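AP205 bacteriophage COAT protein (Acinetobacter phage ap205, PDB 5FS4) forms the capsid of a small single-stranded RNA bacteriophage, its subunits pairing into dimers that probably serve as the building blocks of the shell. Local coordinates at residues V19-P23 and T24-T28. The protein carries 2 engineered substitutions. Residues are numbered along the deposited sequence; the frame is centred on the assembly and turned at random.
Sequences VWSDP and TRLST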
loop_
_atom_site.group_PDB
_atom_site.type_symbol
_atom_site.label_atom_id
_atom_site.label_comp_id
_atom_site.label_asym_id
_atom_site.label_seq_id
_atom_site.Cartn_x
_atom_site.Cartn_y
_atom_site.Cartn_z
ATOM N N VAL B 19 7.183 -12.305 9.852
ATOM C CA VAL B 19 8.132 -11.346 9.185
ATOM C C VAL B 19 9.054 -12.095 8.215
ATOM O O VAL B 19 9.823 -12.994 8.648
ATOM C CB VAL B 19 9.027 -10.596 10.204
ATOM C CG1 VAL B 19 9.881 -9.558 9.492
ATOM C CG2 VAL B 19 8.187 -9.946 11.308
ATOM N N TRP B 20 9.070 -11.666 6.961
ATOM C CA TRP B 20 9.913 -12.255 5.922
ATOM C C TRP B 20 11.059 -11.254 5.710
ATOM O O TRP B 20 10.870 -10.028 5.835
ATOM C CB TRP B 20 9.142 -12.442 4.595
ATOM C CG TRP B 20 8.242 -13.567 4.476
ATOM C CD1 TRP B 20 8.537 -14.778 3.931
ATOM C CD2 TRP B 20 6.840 -13.594 4.795
ATOM N NE1 TRP B 20 7.418 -15.574 3.912
ATOM C CE2 TRP B 20 6.369 -14.889 4.462
ATOM C CE3 TRP B 20 5.940 -12.659 5.361
ATOM C CZ2 TRP B 20 5.067 -15.296 4.713
ATOM C CZ3 TRP B 20 4.638 -13.037 5.582
ATOM C CH2 TRP B 20 4.194 -14.351 5.253
ATOM N N SER B 21 12.260 -11.764 5.433
ATOM C CA SER B 21 13.349 -10.864 5.079
ATOM C C SER B 21 14.214 -11.481 3.976
ATOM O O SER B 21 14.204 -12.666 3.719
ATOM C CB SER B 21 14.194 -10.437 6.272
ATOM O OG SER B 21 14.924 -11.530 6.700
ATOM N N ASP B 22 14.980 -10.658 3.339
ATOM C CA ASP B 22 15.757 -11.106 2.192
ATOM C C ASP B 22 17.062 -11.617 2.735
ATOM O O ASP B 22 17.764 -10.857 3.415
ATOM C CB ASP B 22 15.978 -9.940 1.283
ATOM C CG ASP B 22 16.953 -10.246 0.088
ATOM O OD1 ASP B 22 17.591 -11.351 -0.055
ATOM O OD2 ASP B 22 17.023 -9.358 -0.721
ATOM N N PRO B 23 17.386 -12.899 2.493
ATOM C CA PRO B 23 18.612 -13.350 3.204
ATOM C C PRO B 23 19.903 -12.766 2.741
ATOM O O PRO B 23 20.899 -12.870 3.461
ATOM C CB PRO B 23 18.661 -14.855 2.949
ATOM C CG PRO B 23 17.506 -15.211 2.089
ATOM C CD PRO B 23 16.687 -14.003 1.808
ATOM N N THR B 24 19.874 -12.143 1.586
ATOM C CA THR B 24 21.005 -11.435 1.073
ATOM C C THR B 24 20.984 -9.976 1.467
ATOM O O THR B 24 21.921 -9.288 1.107
ATOM C CB THR B 24 21.076 -11.552 -0.487
ATOM O OG1 THR B 24 20.170 -10.626 -1.162
ATOM C CG2 THR B 24 20.757 -12.970 -0.939
ATOM N N ARG B 25 19.899 -9.472 2.106
ATOM C CA ARG B 25 19.826 -8.055 2.497
ATOM C C ARG B 25 18.782 -7.985 3.600
ATOM O O ARG B 25 17.550 -7.714 3.376
ATOM C CB ARG B 25 19.507 -7.084 1.330
ATOM C CG ARG B 25 19.482 -5.621 1.738
ATOM C CD ARG B 25 19.348 -4.696 0.527
ATOM N NE ARG B 25 19.458 -3.279 0.858
ATOM C CZ ARG B 25 20.599 -2.584 0.848
ATOM N NH1 ARG B 25 21.773 -3.194 0.580
ATOM N NH2 ARG B 25 20.596 -1.286 1.151
ATOM N N LEU B 26 19.283 -8.317 4.788
ATOM C CA LEU B 26 18.398 -8.640 5.914
ATOM C C LEU B 26 17.544 -7.477 6.336
ATOM O O LEU B 26 16.476 -7.697 6.908
ATOM C CB LEU B 26 19.203 -9.191 7.054
ATOM C CG LEU B 26 19.742 -10.603 6.730
ATOM C CD1 LEU B 26 20.948 -10.906 7.603
ATOM C CD2 LEU B 26 18.639 -11.679 6.835
ATOM N N SER B 27 17.959 -6.246 6.009
ATOM C CA SER B 27 17.150 -5.043 6.289
ATOM C C SER B 27 15.904 -4.877 5.385
ATOM O O SER B 27 15.064 -4.046 5.667
ATOM C CB SER B 27 18.003 -3.765 6.180
ATOM O OG SER B 27 18.559 -3.565 4.905
ATOM N N THR B 28 15.814 -5.628 4.288
ATOM C CA THR B 28 14.568 -5.708 3.493
ATOM C C THR B 28 13.550 -6.657 4.158
ATOM O O THR B 28 13.815 -7.871 4.331
ATOM C CB THR B 28 14.844 -6.147 2.057
ATOM O OG1 THR B 28 15.787 -5.240 1.527
ATOM C CG2 THR B 28 13.589 -6.000 1.191
HETATM O O HOH W 1 16.026 -9.760 8.751
HETATM O O HOH W 2 16.178 -6.765 -0.708
#
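Asp22 and Thr24 show how an aspartate at the head of a beta turn can organise the loop that follows it. One carboxylate oxygen, Asp22 OD1, accepts both the backbone N of Thr24 (2.9 Å) and its hydroxyl OG1, the two donors coming from the same face of the carboxylate. The N-H to OD1 bond is an Asx turn, laid over the type I beta turn Asp22-Arg25, which is closed by the hydrogen bond from Arg25 N to Asp22 O (2.9 Å). With CG anti to the backbone N (chi1 173°), the Asp22 carboxylate turns one face to Thr24, whose N and OG1 both sit above its plane. A second type I turn, Arg25-Thr28, follows at once; the double turn connects neighbouring antiparallel strands 17-22 and 28-38 of the coat protein sheet, and Asp22 N donates to Thr28 O (3.2 Å) across its base. Lys6 NZ, on strand 5-14, is also hydrogen-bonded to Thr24 OG1, while Arg25, its chain extended from CG to NE, hydrogen-bonds through NH2 to Lys58 O, and Ser128 of the second subunit packs on Asp22 and Thr28. One water joins Asp22 OD2 to Thr28 OG1; another joins Ser21 OG to Leu26 O. Outermost, the Leu26 methyl CD2 lies 3.7 Å from Ser21 OG and 4.0 Å from Pro23 CA.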